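Local coordinates for protein B-agarase (Saccharophagus degradans, PDB 4BQ2) that hydrolyses agarose as an exo-acting beta-agarase of glycoside hydrolase family 50, cleaving beta-1,4-galactosidic linkages, at residues Leu42-Lys47 with Thr84-Asp89; Pro242-Phe247 with Lys741-Arg746; Lys329-Arg334 with Arg372-Ser377; Pro460-Arg465 with Phe583-Gly588. All blocks are in the same frame, centred on the assembly; numbering follows the deposited sequence.

Interaction 1: Leu42-Lys47 with Thr84-Asp89; sequences LAMQSK and TQFYLD
The ring of F86 receives L42 at its edge and M44 at a slant. L42 approaches close to the ring plane, its CD2 lying 4.1 Å from CZ of F86, so the methyl abuts the rim. M44 brings its sulfur instead, with SD 4.0 Å from CE1 of F86. Seen from the ring centroid the sulfur stands 69° off the ring normal, a Met-aromatic contact in which it approaches obliquely. The thioether is turned at chi3 (-76°), which carries the terminal methyl CE of M44 toward T84, where it lies 4.5 Å from T84 CG2. V182 of strand 180-191 also touches F86 and L42 and helps to close the surroundings of the ring.

The contact itself is made by carbon and sulfur atoms; the hydroxyl of T84 is bonded to S78 OG. L42 and M44, two residues apart on strand 36-44, both aim their CB atoms at the other segment. The backbones stay well apart, with M44 CA and T84 CA 10.3 Å from each other, and the two strands are not hydrogen-bonded neighbours. Side chains from separate strands meeting over such a gap are characteristic of the core between facing layers of a beta-sandwich, consistent with the carbohydrate-binding-module-like domain to which both strands belong.

Interaction 2: Pro242-Phe247 with Lys741-Arg746; sequences PSRSKF and KIYTER
I742, in the first turn of the helix that follows the N-cap residue K741, reaches R244 with its outermost carbon: CD1 is 4.2 Å from R244 NH2. Its CG1 occupies the crowded position between backbone N and carbonyl carbon (chi1 51°), and from there it also covers one face of the neighbouring Y743 ring, 3.9 Å above the plane and offset toward the rim. Y743 comes next and carries the main contact. R244 NE lies at the edge of its ring, 3.7 Å from CE2, while the guanidinium and ring planes stand 78° apart; the arginine abuts the aromatic rim and does not stack on it. The polar ends are satisfied elsewhere: R244 NH2 binds G411 O and N739 O, and Y743 OH bonds to G248 O and F282 N. Further along, E745 N closes the helical turn onto K741 O, and E745 OE1 pairs with Q685. R746 ends the segment by gripping the carbonyls of I688, N690 and W271. The short C-terminal helix is thus lodged between strand 280-287, where I742 touches F282 and T284, and helix 673-688, where I742 meets I688, with the loop carrying R244 packed against it.

Interaction 3: Lys329-Arg334 with Arg372-Ser377; sequences KSFATR and RGEAYS
R334 grips E374 side-on, NE and one terminal nitrogen each taking a separate carboxylate oxygen. R334 NE donates to E374 OE2 over 2.8 Å in a nearly straight bond (174°), meeting that oxygen on its syn side. R334 NH2 donates to the syn lone pair of E374 OE1, also over 2.8 Å but more bent. The two flat groups are nearly coplanar, 28° apart. With CG anti to the backbone N (chi1 172°) and the chain extended beyond it, E374 carries its carboxylate out to the arginine. F331 lies next to the pair: its CE1 is 3.4 Å from E374 OE2, the approach being oblique to the ring, while R334 CD rests 3.5 Å above one ring face, toward the rim. The arginine chain therefore runs over the phenyl group before its head reaches the carboxylate.

A second shell fixes both partners. T298 OG1 bonds to E374 OE1 and Y302 OH to OE2, and Y300 makes a cation-pi contact with R334. The glutamate stands on strand 373-376, whose backbone pairs with T298 and Y300 on the adjoining strand 296-301. Just before R334 in the chain, T333 OG1 bonds to S330 O (2.7 Å) and also to D303 N.

Each carboxylate oxygen thus takes part in two hydrogen bonds, one to the arginine and one to a hydroxyl. Such surroundings would favour a charged E374 and hold its carboxylate against rotation, tying the residues that follow helix 328-332 to the antiparallel sheet by an ion pair.

Interaction 4: Pro460-Arg465 with Phe583-Gly588; sequences PEFKVR and FKVVHG
Helix-to-helix packing joins helices 460-477 and 565-593 within the part of the chain related to beta-galactosidases. The short segments run in broadly the same direction, crossing at -31° with axes 9.7 Å apart. V585 is the residue at the centre. Its CG1, held anti to the backbone N (chi1 167°), touches two neighbouring residues of the other helix: it is 3.7 Å from F462 CE2 and 3.7 Å from K463 CA. The lysine thus offers its backbone and CB, while its extended chain leads the ammonium group away from the contact. One residue further on, V586 adds CG2, 4.2 Å from F462 CZ; both valines approach the phenyl ring obliquely. F462 is meanwhile met edge-to-face by F441, and V586 also touches Y599 of strand 598-599. Only hydrocarbon surfaces meet here, so the adhesion comes from dispersion and the burial of apolar groups, with the lysine stem at the margin and its charge directed elsewhere.

In the fold
Interaction 1 comes first along the chain and lies within the carbohydrate-binding-module-like domain, whereas interaction 4 lies in the beta-galactosidase-like range; their centres are 43 Å apart, on opposite sides of the chain's centre. Interaction 2 joins a loop that precedes strand 263-267 to the C-terminal helix 742-746, and the long chain loop it closes contains interactions 3 and 4, in that order. None of the four touches another: the nearest atoms of interactions 1 and 2 are about 13 Å apart. Interaction 2 packs beside the sheet that contains strand 280-287, and interaction 3 on the four-stranded antiparallel one. The four are separate long-range contacts, and interaction 2 brings the C-terminal end back to the 242-247 loop.

Interaction 1: Leu42-Lys47 with Thr84-Asp89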
loop_
_atom_site.group_PDB
_atom_site.type_symbol
_atom_site.label_atom_id
_atom_site.label_comp_id
_atom_site.label_asym_id
_atom_site.label_seq_id
_atom_site.Cartn_x
_atom_site.Cartn_y
_atom_site.Cartn_z
ATOM N N LEU A 42 -26.881 0.548 -12.864
ATOM C CA LEU A 42 -25.891 1.626 -12.992
ATOM C C LEU A 42 -24.792 1.146 -13.935
ATOM O O LEU A 42 -24.007 0.259 -13.575
ATOM C CB LEU A 42 -25.357 2.036 -11.619
ATOM C CG LEU A 42 -24.307 3.166 -11.596
ATOM C CD1 LEU A 42 -24.942 4.508 -12.001
ATOM C CD2 LEU A 42 -23.623 3.283 -10.237
ATOM N N ALA A 43 -24.753 1.706 -15.150
ATOM C CA ALA A 43 -23.813 1.250 -16.147
ATOM C C ALA A 43 -22.729 2.333 -16.300
ATOM O O ALA A 43 -22.998 3.417 -16.833
ATOM C CB ALA A 43 -24.522 0.947 -17.461
ATOM N N MET A 44 -21.544 2.041 -15.741
ATOM C CA MET A 44 -20.429 2.997 -15.644
ATOM C C MET A 44 -19.528 2.857 -16.851
ATOM O O MET A 44 -19.179 1.751 -17.272
ATOM C CB MET A 44 -19.630 2.791 -14.326
ATOM C CG MET A 44 -20.422 3.210 -13.068
ATOM S SD MET A 44 -19.920 2.398 -11.531
ATOM C CE MET A 44 -20.659 0.799 -11.784
ATOM N N GLN A 45 -19.172 3.997 -17.425
ATOM C CA GLN A 45 -18.237 4.064 -18.521
ATOM C C GLN A 45 -16.827 4.158 -17.913
ATOM O O GLN A 45 -16.090 5.141 -18.111
ATOM C CB GLN A 45 -18.598 5.256 -19.421
ATOM C CG GLN A 45 -19.874 5.028 -20.256
ATOM C CD GLN A 45 -21.179 5.155 -19.469
ATOM O OE1 GLN A 45 -21.521 6.230 -18.933
ATOM N NE2 GLN A 45 -21.919 4.066 -19.400
ATOM N N SER A 46 -16.458 3.114 -17.160
ATOM C CA SER A 46 -15.236 3.125 -16.368
ATOM C C SER A 46 -14.052 2.603 -17.178
ATOM O O SER A 46 -12.926 2.646 -16.704
ATOM C CB SER A 46 -15.449 2.310 -15.062
ATOM O OG SER A 46 -16.057 1.050 -15.351
ATOM N N LYS A 47 -14.272 2.084 -18.379
ATOM C CA LYS A 47 -13.102 1.885 -19.245
ATOM C C LYS A 47 -12.552 3.254 -19.696
ATOM O O LYS A 47 -11.338 3.492 -19.589
ATOM C CB LYS A 47 -13.377 0.968 -20.442
ATOM C CG LYS A 47 -12.116 0.713 -21.283
ATOM C CD LYS A 47 -12.368 -0.291 -22.394
ATOM C CE LYS A 47 -11.084 -0.509 -23.196
ATOM N NZ LYS A 47 -11.006 -1.943 -23.592
ATOM N N THR A 84 -16.931 -5.739 -9.488
ATOM C CA THR A 84 -16.842 -4.304 -9.303
ATOM C C THR A 84 -16.393 -4.002 -7.889
ATOM O O THR A 84 -16.995 -4.487 -6.937
ATOM C CB THR A 84 -18.261 -3.653 -9.494
ATOM O OG1 THR A 84 -18.786 -4.024 -10.761
ATOM C CG2 THR A 84 -18.190 -2.137 -9.382
ATOM N N GLN A 85 -15.343 -3.199 -7.738
ATOM C CA GLN A 85 -14.951 -2.711 -6.424
ATOM C C GLN A 85 -15.570 -1.312 -6.278
ATOM O O GLN A 85 -15.200 -0.372 -7.007
ATOM C CB GLN A 85 -13.424 -2.664 -6.243
ATOM C CG GLN A 85 -13.033 -1.987 -4.927
ATOM C CD GLN A 85 -11.548 -1.908 -4.695
ATOM O OE1 GLN A 85 -10.745 -2.300 -5.559
ATOM N NE2 GLN A 85 -11.155 -1.329 -3.554
ATOM N N PHE A 86 -16.541 -1.191 -5.371
ATOM C CA PHE A 86 -17.143 0.081 -5.054
ATOM C C PHE A 86 -16.404 0.755 -3.905
ATOM O O PHE A 86 -16.068 0.096 -2.880
ATOM C CB PHE A 86 -18.616 -0.120 -4.613
ATOM C CG PHE A 86 -19.614 0.216 -5.663
ATOM C CD1 PHE A 86 -19.330 1.196 -6.647
ATOM C CD2 PHE A 86 -20.866 -0.392 -5.662
ATOM C CE1 PHE A 86 -20.287 1.544 -7.599
ATOM C CE2 PHE A 86 -21.818 -0.059 -6.609
ATOM C CZ PHE A 86 -21.523 0.898 -7.594
ATOM N N TYR A 87 -16.182 2.061 -4.062
ATOM C CA TYR A 87 -15.770 2.920 -2.975
ATOM C C TYR A 87 -17.011 3.612 -2.469
ATOM O O TYR A 87 -17.727 4.221 -3.262
ATOM C CB TYR A 87 -14.751 3.943 -3.469
ATOM C CG TYR A 87 -13.406 3.311 -3.790
ATOM C CD1 TYR A 87 -13.152 2.800 -5.050
ATOM C CD2 TYR A 87 -12.416 3.220 -2.821
ATOM C CE1 TYR A 87 -11.914 2.208 -5.365
ATOM C CE2 TYR A 87 -11.178 2.634 -3.107
ATOM C CZ TYR A 87 -10.943 2.131 -4.380
ATOM O OH TYR A 87 -9.709 1.567 -4.653
ATOM N N LEU A 88 -17.299 3.467 -1.169
ATOM C CA LEU A 88 -18.420 4.141 -0.563
ATOM C C LEU A 88 -17.832 5.290 0.262
ATOM O O LEU A 88 -17.069 5.038 1.193
ATOM C CB LEU A 88 -19.223 3.165 0.321
ATOM C CG LEU A 88 -20.198 3.877 1.268
ATOM C CD1 LEU A 88 -21.395 4.408 0.480
ATOM C CD2 LEU A 88 -20.636 2.952 2.430
ATOM N N ASP A 89 -18.155 6.524 -0.128
ATOM C CA ASP A 89 -17.727 7.710 0.602
ATOM C C ASP A 89 -18.981 8.379 1.110
ATOM O O ASP A 89 -19.903 8.635 0.346
ATOM C CB ASP A 89 -17.000 8.675 -0.335
ATOM C CG ASP A 89 -15.633 8.143 -0.776
ATOM O OD1 ASP A 89 -14.676 8.306 -0.001
ATOM O OD2 ASP A 89 -15.536 7.561 -1.890
#

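Interaction 2: Pro242-Phe247 with Lys741-Arg746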
loop_
_atom_site.group_PDB
_atom_site.type_symbol
_atom_site.label_atom_id
_atom_site.label_comp_id
_atom_site.label_asym_id
_atom_site.label_seq_id
_atom_site.Cartn_x
_atom_site.Cartn_y
_atom_site.Cartn_z
ATOM N N PRO A 242 11.490 -21.127 -20.514
ATOM C CA PRO A 242 12.372 -21.242 -21.676
ATOM C C PRO A 242 12.773 -19.887 -22.233
ATOM O O PRO A 242 12.039 -18.893 -22.104
ATOM C CB PRO A 242 11.533 -22.023 -22.720
ATOM C CG PRO A 242 10.136 -22.041 -22.211
ATOM C CD PRO A 242 10.202 -21.843 -20.720
ATOM N N SER A 243 13.949 -19.852 -22.831
ATOM C CA SER A 243 14.373 -18.661 -23.567
ATOM C C SER A 243 14.722 -17.467 -22.672
ATOM O O SER A 243 14.793 -16.343 -23.147
ATOM C CB SER A 243 13.330 -18.247 -24.601
ATOM O OG SER A 243 13.854 -17.200 -25.419
ATOM N N ARG A 244 14.938 -17.725 -21.388
ATOM C CA ARG A 244 15.488 -16.718 -20.483
ATOM C C ARG A 244 17.016 -16.782 -20.589
ATOM O O ARG A 244 17.605 -17.883 -20.691
ATOM C CB ARG A 244 15.035 -16.981 -19.038
ATOM C CG ARG A 244 13.528 -16.792 -18.767
ATOM C CD ARG A 244 13.016 -15.429 -19.226
ATOM N NE ARG A 244 11.551 -15.249 -19.144
ATOM C CZ ARG A 244 10.910 -15.145 -17.988
ATOM N NH1 ARG A 244 11.605 -15.254 -16.874
ATOM N NH2 ARG A 244 9.596 -14.969 -17.937
ATOM N N SER A 245 17.665 -15.615 -20.567
ATOM C CA SER A 245 19.124 -15.564 -20.522
ATOM C C SER A 245 19.557 -15.822 -19.072
ATOM O O SER A 245 18.709 -15.912 -18.181
ATOM C CB SER A 245 19.616 -14.203 -21.017
ATOM O OG SER A 245 19.088 -13.157 -20.202
ATOM N N LYS A 246 20.856 -15.965 -18.838
ATOM C CA LYS A 246 21.395 -16.087 -17.474
ATOM C C LYS A 246 20.714 -15.132 -16.482
ATOM O O LYS A 246 20.261 -15.568 -15.411
ATOM C CB LYS A 246 22.928 -15.851 -17.463
ATOM C CG LYS A 246 23.569 -15.845 -16.069
ATOM C CD LYS A 246 25.046 -15.435 -16.167
ATOM C CE LYS A 246 25.773 -15.589 -14.852
ATOM N NZ LYS A 246 27.203 -15.201 -15.032
ATOM N N PHE A 247 20.617 -13.858 -16.867
ATOM C CA PHE A 247 20.097 -12.811 -15.970
ATOM C C PHE A 247 18.595 -12.536 -16.092
ATOM O O PHE A 247 18.122 -11.498 -15.643
ATOM C CB PHE A 247 20.892 -11.513 -16.143
ATOM C CG PHE A 247 22.275 -11.575 -15.557
ATOM C CD1 PHE A 247 22.488 -11.321 -14.198
ATOM C CD2 PHE A 247 23.393 -11.878 -16.368
ATOM C CE1 PHE A 247 23.775 -11.344 -13.654
ATOM C CE2 PHE A 247 24.680 -11.928 -15.817
ATOM C CZ PHE A 247 24.881 -11.654 -14.455
ATOM N N LYS A 741 4.623 -14.301 -21.424
ATOM C CA LYS A 741 4.400 -13.419 -22.557
ATOM C C LYS A 741 4.949 -11.987 -22.440
ATOM O O LYS A 741 4.803 -11.203 -23.381
ATOM C CB LYS A 741 2.900 -13.386 -22.884
ATOM C CG LYS A 741 2.077 -12.441 -22.019
ATOM C CD LYS A 741 0.601 -12.763 -22.245
ATOM C CE LYS A 741 -0.259 -11.536 -22.060
ATOM N NZ LYS A 741 -1.708 -11.884 -22.104
ATOM N N ILE A 742 5.575 -11.629 -21.310
ATOM C CA ILE A 742 6.090 -10.280 -21.154
ATOM C C ILE A 742 7.010 -9.879 -22.337
ATOM O O ILE A 742 6.959 -8.751 -22.791
ATOM C CB ILE A 742 6.838 -10.024 -19.797
ATOM C CG1 ILE A 742 7.917 -11.082 -19.521
ATOM C CG2 ILE A 742 5.849 -9.878 -18.633
ATOM C CD1 ILE A 742 8.690 -10.878 -18.216
ATOM N N TYR A 743 7.820 -10.800 -22.840
ATOM C CA TYR A 743 8.820 -10.391 -23.852
ATOM C C TYR A 743 8.265 -10.373 -25.281
ATOM O O TYR A 743 8.526 -9.415 -26.041
ATOM C CB TYR A 743 10.066 -11.271 -23.767
ATOM C CG TYR A 743 10.914 -11.005 -22.522
ATOM C CD1 TYR A 743 11.530 -9.767 -22.333
ATOM C CD2 TYR A 743 11.112 -12.002 -21.558
ATOM C CE1 TYR A 743 12.324 -9.512 -21.208
ATOM C CE2 TYR A 743 11.896 -11.761 -20.438
ATOM C CZ TYR A 743 12.488 -10.511 -20.263
ATOM O OH TYR A 743 13.256 -10.303 -19.168
ATOM N N THR A 744 7.529 -11.424 -25.637
ATOM C CA THR A 744 6.833 -11.483 -26.926
ATOM C C THR A 744 5.886 -10.300 -27.097
ATOM O O THR A 744 5.886 -9.663 -28.151
ATOM C CB THR A 744 6.101 -12.815 -27.132
ATOM O OG1 THR A 744 5.268 -13.062 -25.999
ATOM C CG2 THR A 744 7.096 -13.940 -27.231
ATOM N N GLU A 745 5.121 -9.960 -26.057
ATOM C CA GLU A 745 4.336 -8.717 -26.083
ATOM C C GLU A 745 5.167 -7.463 -26.345
ATOM O O GLU A 745 4.892 -6.732 -27.284
ATOM C CB GLU A 745 3.533 -8.519 -24.800
ATOM C CG GLU A 745 2.516 -9.606 -24.515
ATOM C CD GLU A 745 1.219 -9.425 -25.269
ATOM O OE1 GLU A 745 0.493 -8.448 -24.992
ATOM O OE2 GLU A 745 0.915 -10.283 -26.114
ATOM N N ARG A 746 6.177 -7.204 -25.519
ATOM C CA ARG A 746 6.909 -5.937 -25.595
ATOM C C ARG A 746 7.705 -5.844 -26.886
ATOM O O ARG A 746 7.856 -4.775 -27.471
ATOM C CB ARG A 746 7.927 -5.810 -24.442
ATOM C CG ARG A 746 7.376 -5.770 -23.032
ATOM C CD ARG A 746 6.647 -4.487 -22.724
ATOM N NE ARG A 746 7.508 -3.305 -22.672
ATOM C CZ ARG A 746 7.087 -2.130 -22.223
ATOM N NH1 ARG A 746 5.837 -1.994 -21.781
ATOM N NH2 ARG A 746 7.900 -1.080 -22.221
#

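Interaction 3: Lys329-Arg334 with Arg372-Ser377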
loop_
_atom_site.group_PDB
_atom_site.type_symbol
_atom_site.label_atom_id
_atom_site.label_comp_id
_atom_site.label_asym_id
_atom_site.label_seq_id
_atom_site.Cartn_x
_atom_site.Cartn_y
_atom_site.Cartn_z
ATOM N N LYS A 329 15.427 -14.006 29.653
ATOM C CA LYS A 329 15.265 -13.019 30.703
ATOM C C LYS A 329 14.186 -11.964 30.351
ATOM O O LYS A 329 13.388 -11.583 31.213
ATOM C CB LYS A 329 16.628 -12.438 31.130
ATOM C CG LYS A 329 17.030 -11.079 30.584
ATOM C CD LYS A 329 18.194 -10.529 31.412
ATOM C CE LYS A 329 18.493 -9.063 31.108
ATOM N NZ LYS A 329 19.176 -8.886 29.795
ATOM N N SER A 330 14.118 -11.548 29.084
ATOM C CA SER A 330 13.014 -10.662 28.640
ATOM C C SER A 330 11.654 -11.342 28.778
ATOM O O SER A 330 10.704 -10.769 29.343
ATOM C CB SER A 330 13.207 -10.224 27.181
ATOM O OG SER A 330 14.195 -9.216 27.073
ATOM N N PHE A 331 11.574 -12.566 28.263
ATOM C CA PHE A 331 10.333 -13.332 28.236
ATOM C C PHE A 331 9.795 -13.635 29.636
ATOM O O PHE A 331 8.578 -13.694 29.818
ATOM C CB PHE A 331 10.508 -14.648 27.457
ATOM C CG PHE A 331 9.211 -15.256 27.022
ATOM C CD1 PHE A 331 8.585 -14.830 25.853
ATOM C CD2 PHE A 331 8.589 -16.242 27.792
ATOM C CE1 PHE A 331 7.370 -15.378 25.459
ATOM C CE2 PHE A 331 7.373 -16.781 27.398
ATOM C CZ PHE A 331 6.766 -16.355 26.226
ATOM N N ALA A 332 10.694 -13.837 30.605
ATOM C CA ALA A 332 10.295 -14.064 32.006
ATOM C C ALA A 332 9.626 -12.849 32.650
ATOM O O ALA A 332 8.826 -13.006 33.565
ATOM C CB ALA A 332 11.481 -14.541 32.846
ATOM N N THR A 333 9.948 -11.647 32.167
ATOM C CA THR A 333 9.358 -10.396 32.679
ATOM C C THR A 333 8.053 -10.053 31.956
ATOM O O THR A 333 7.413 -9.041 32.231
ATOM C CB THR A 333 10.301 -9.189 32.526
ATOM O OG1 THR A 333 10.344 -8.759 31.142
ATOM C CG2 THR A 333 11.713 -9.497 33.073
ATOM N N ARG A 334 7.657 -10.930 31.044
ATOM C CA ARG A 334 6.474 -10.725 30.211
ATOM C C ARG A 334 5.169 -10.448 30.983
ATOM O O ARG A 334 4.869 -11.093 31.998
ATOM C CB ARG A 334 6.396 -11.915 29.285
ATOM C CG ARG A 334 5.073 -12.318 28.705
ATOM C CD ARG A 334 5.441 -13.530 27.871
ATOM N NE ARG A 334 4.731 -13.550 26.608
ATOM C CZ ARG A 334 3.556 -14.132 26.445
ATOM N NH1 ARG A 334 2.970 -14.744 27.478
ATOM N NH2 ARG A 334 2.981 -14.117 25.248
ATOM N N ARG A 372 4.744 -0.279 21.346
ATOM C CA ARG A 372 5.842 -1.224 21.369
ATOM C C ARG A 372 5.278 -2.517 21.942
ATOM O O ARG A 372 4.203 -2.535 22.561
ATOM C CB ARG A 372 6.950 -0.735 22.305
ATOM C CG ARG A 372 6.462 -0.589 23.742
ATOM C CD ARG A 372 7.548 -0.143 24.708
ATOM N NE ARG A 372 7.157 -0.498 26.080
ATOM C CZ ARG A 372 7.419 0.227 27.174
ATOM N NH1 ARG A 372 8.102 1.360 27.091
ATOM N NH2 ARG A 372 7.002 -0.194 28.363
ATOM N N GLY A 373 6.003 -3.614 21.765
ATOM C CA GLY A 373 5.478 -4.847 22.307
ATOM C C GLY A 373 6.014 -6.114 21.704
ATOM O O GLY A 373 6.727 -6.113 20.669
ATOM N N GLU A 374 5.682 -7.199 22.387
ATOM C CA GLU A 374 5.967 -8.524 21.889
ATOM C C GLU A 374 5.079 -8.791 20.663
ATOM O O GLU A 374 3.924 -8.337 20.580
ATOM C CB GLU A 374 5.746 -9.556 23.002
ATOM C CG GLU A 374 5.829 -11.014 22.555
ATOM C CD GLU A 374 5.242 -11.962 23.584
ATOM O OE1 GLU A 374 4.007 -12.212 23.534
ATOM O OE2 GLU A 374 6.020 -12.461 24.433
ATOM N N ALA A 375 5.662 -9.465 19.675
ATOM C CA ALA A 375 4.931 -9.875 18.490
ATOM C C ALA A 375 5.269 -11.348 18.186
ATOM O O ALA A 375 6.242 -11.887 18.731
ATOM C CB ALA A 375 5.255 -8.937 17.327
ATOM N N TYR A 376 4.445 -12.028 17.398
ATOM C CA TYR A 376 4.759 -13.403 17.029
ATOM C C TYR A 376 4.576 -13.559 15.534
ATOM O O TYR A 376 3.630 -13.013 14.961
ATOM C CB TYR A 376 3.893 -14.422 17.801
ATOM C CG TYR A 376 4.313 -15.883 17.618
ATOM C CD1 TYR A 376 5.386 -16.400 18.338
ATOM C CD2 TYR A 376 3.638 -16.727 16.733
ATOM C CE1 TYR A 376 5.786 -17.723 18.199
ATOM C CE2 TYR A 376 4.032 -18.055 16.573
ATOM C CZ TYR A 376 5.110 -18.547 17.329
ATOM O OH TYR A 376 5.543 -19.856 17.207
ATOM N N SER A 377 5.521 -14.253 14.900
ATOM C CA SER A 377 5.426 -14.558 13.476
ATOM C C SER A 377 4.961 -15.994 13.261
ATOM O O SER A 377 5.762 -16.943 13.318
ATOM C CB SER A 377 6.773 -14.317 12.754
ATOM O OG SER A 377 6.606 -14.686 11.385
#

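Interaction 4: Pro460-Arg465 with Phe583-Gly588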
loop_
_atom_site.group_PDB
_atom_site.type_symbol
_atom_site.label_atom_id
_atom_site.label_comp_id
_atom_site.label_asym_id
_atom_site.label_seq_id
_atom_site.Cartn_x
_atom_site.Cartn_y
_atom_site.Cartn_z
ATOM N N PRO A 460 23.244 19.822 5.937
ATOM C CA PRO A 460 24.386 18.956 5.559
ATOM C C PRO A 460 24.305 17.525 6.142
ATOM O O PRO A 460 24.723 16.571 5.489
ATOM C CB PRO A 460 25.604 19.728 6.103
ATOM C CG PRO A 460 25.162 21.187 5.999
ATOM C CD PRO A 460 23.698 21.166 6.395
ATOM N N GLU A 461 23.730 17.385 7.333
ATOM C CA GLU A 461 23.499 16.082 7.956
ATOM C C GLU A 461 22.564 15.169 7.172
ATOM O O GLU A 461 22.713 13.932 7.263
ATOM C CB GLU A 461 23.008 16.221 9.402
ATOM C CG GLU A 461 22.871 14.898 10.171
ATOM C CD GLU A 461 24.214 14.216 10.452
ATOM O OE1 GLU A 461 25.286 14.840 10.204
ATOM O OE2 GLU A 461 24.198 13.051 10.926
ATOM N N PHE A 462 21.603 15.732 6.417
ATOM C CA PHE A 462 20.844 14.879 5.510
ATOM C C PHE A 462 21.791 14.168 4.510
ATOM O O PHE A 462 21.724 12.941 4.326
ATOM C CB PHE A 462 19.703 15.622 4.778
ATOM C CG PHE A 462 18.971 14.738 3.777
ATOM C CD1 PHE A 462 18.132 13.708 4.212
ATOM C CD2 PHE A 462 19.174 14.894 2.407
ATOM C CE1 PHE A 462 17.485 12.877 3.303
ATOM C CE2 PHE A 462 18.516 14.062 1.487
ATOM C CZ PHE A 462 17.684 13.054 1.938
ATOM N N LYS A 463 22.688 14.925 3.882
ATOM C CA LYS A 463 23.648 14.316 2.964
ATOM C C LYS A 463 24.569 13.305 3.662
ATOM O O LYS A 463 24.877 12.224 3.116
ATOM C CB LYS A 463 24.488 15.400 2.263
ATOM C CG LYS A 463 25.606 14.825 1.383
ATOM C CD LYS A 463 26.194 15.902 0.467
ATOM C CE LYS A 463 27.439 15.415 -0.252
ATOM N NZ LYS A 463 27.936 16.454 -1.210
ATOM N N VAL A 464 25.024 13.649 4.867
ATOM C CA VAL A 464 25.803 12.691 5.681
ATOM C C VAL A 464 25.067 11.333 5.791
ATOM O O VAL A 464 25.647 10.261 5.576
ATOM C CB VAL A 464 26.141 13.286 7.088
ATOM C CG1 VAL A 464 26.851 12.266 7.995
ATOM C CG2 VAL A 464 27.000 14.535 6.931
ATOM N N ARG A 465 23.778 11.386 6.097
ATOM C CA ARG A 465 23.024 10.185 6.327
ATOM C C ARG A 465 22.724 9.465 5.009
ATOM O O ARG A 465 22.729 8.219 4.977
ATOM C CB ARG A 465 21.750 10.513 7.140
ATOM C CG ARG A 465 22.015 10.857 8.617
ATOM C CD ARG A 465 22.843 9.764 9.306
ATOM N NE ARG A 465 22.058 8.535 9.373
ATOM C CZ ARG A 465 22.500 7.352 9.799
ATOM N NH1 ARG A 465 23.761 7.181 10.194
ATOM N NH2 ARG A 465 21.656 6.325 9.827
ATOM N N PHE A 583 16.517 14.780 -4.573
ATOM C CA PHE A 583 16.986 13.809 -5.579
ATOM C C PHE A 583 18.441 13.966 -5.971
ATOM O O PHE A 583 19.112 12.959 -6.213
ATOM C CB PHE A 583 16.076 13.779 -6.820
ATOM C CG PHE A 583 14.753 13.142 -6.562
ATOM C CD1 PHE A 583 14.677 11.770 -6.330
ATOM C CD2 PHE A 583 13.579 13.909 -6.475
ATOM C CE1 PHE A 583 13.466 11.171 -6.021
ATOM C CE2 PHE A 583 12.346 13.301 -6.192
ATOM C CZ PHE A 583 12.296 11.928 -5.979
ATOM N N LYS A 584 18.928 15.210 -5.962
ATOM C CA LYS A 584 20.350 15.530 -6.166
ATOM C C LYS A 584 21.201 14.833 -5.114
ATOM O O LYS A 584 22.163 14.108 -5.443
ATOM C CB LYS A 584 20.616 17.042 -6.148
ATOM C CG LYS A 584 22.043 17.418 -6.587
ATOM C CD LYS A 584 22.295 18.921 -6.529
ATOM C CE LYS A 584 23.753 19.258 -6.810
ATOM N NZ LYS A 584 24.164 20.567 -6.188
ATOM N N VAL A 585 20.837 15.012 -3.853
ATOM C CA VAL A 585 21.624 14.433 -2.760
ATOM C C VAL A 585 21.566 12.908 -2.778
ATOM O O VAL A 585 22.601 12.243 -2.627
ATOM C CB VAL A 585 21.187 14.969 -1.381
ATOM C CG1 VAL A 585 21.787 14.147 -0.248
ATOM C CG2 VAL A 585 21.617 16.404 -1.237
ATOM N N VAL A 586 20.375 12.356 -2.967
ATOM C CA VAL A 586 20.254 10.891 -2.961
ATOM C C VAL A 586 20.976 10.257 -4.147
ATOM O O VAL A 586 21.731 9.268 -3.975
ATOM C CB VAL A 586 18.800 10.414 -2.886
ATOM C CG1 VAL A 586 18.696 8.907 -3.148
ATOM C CG2 VAL A 586 18.225 10.716 -1.511
ATOM N N HIS A 587 20.766 10.818 -5.331
ATOM C CA HIS A 587 21.449 10.311 -6.506
ATOM C C HIS A 587 22.965 10.374 -6.304
ATOM O O HIS A 587 23.671 9.420 -6.628
ATOM C CB HIS A 587 21.057 11.073 -7.767
ATOM C CG HIS A 587 21.901 10.726 -8.940
ATOM N ND1 HIS A 587 22.964 11.499 -9.343
ATOM C CD2 HIS A 587 21.864 9.663 -9.775
ATOM C CE1 HIS A 587 23.539 10.934 -10.387
ATOM N NE2 HIS A 587 22.903 9.812 -10.660
ATOM N N GLY A 588 23.461 11.487 -5.752
ATOM C CA GLY A 588 24.898 11.659 -5.529
ATOM C C GLY A 588 25.484 10.582 -4.629
ATOM O O GLY A 588 26.570 10.056 -4.924
#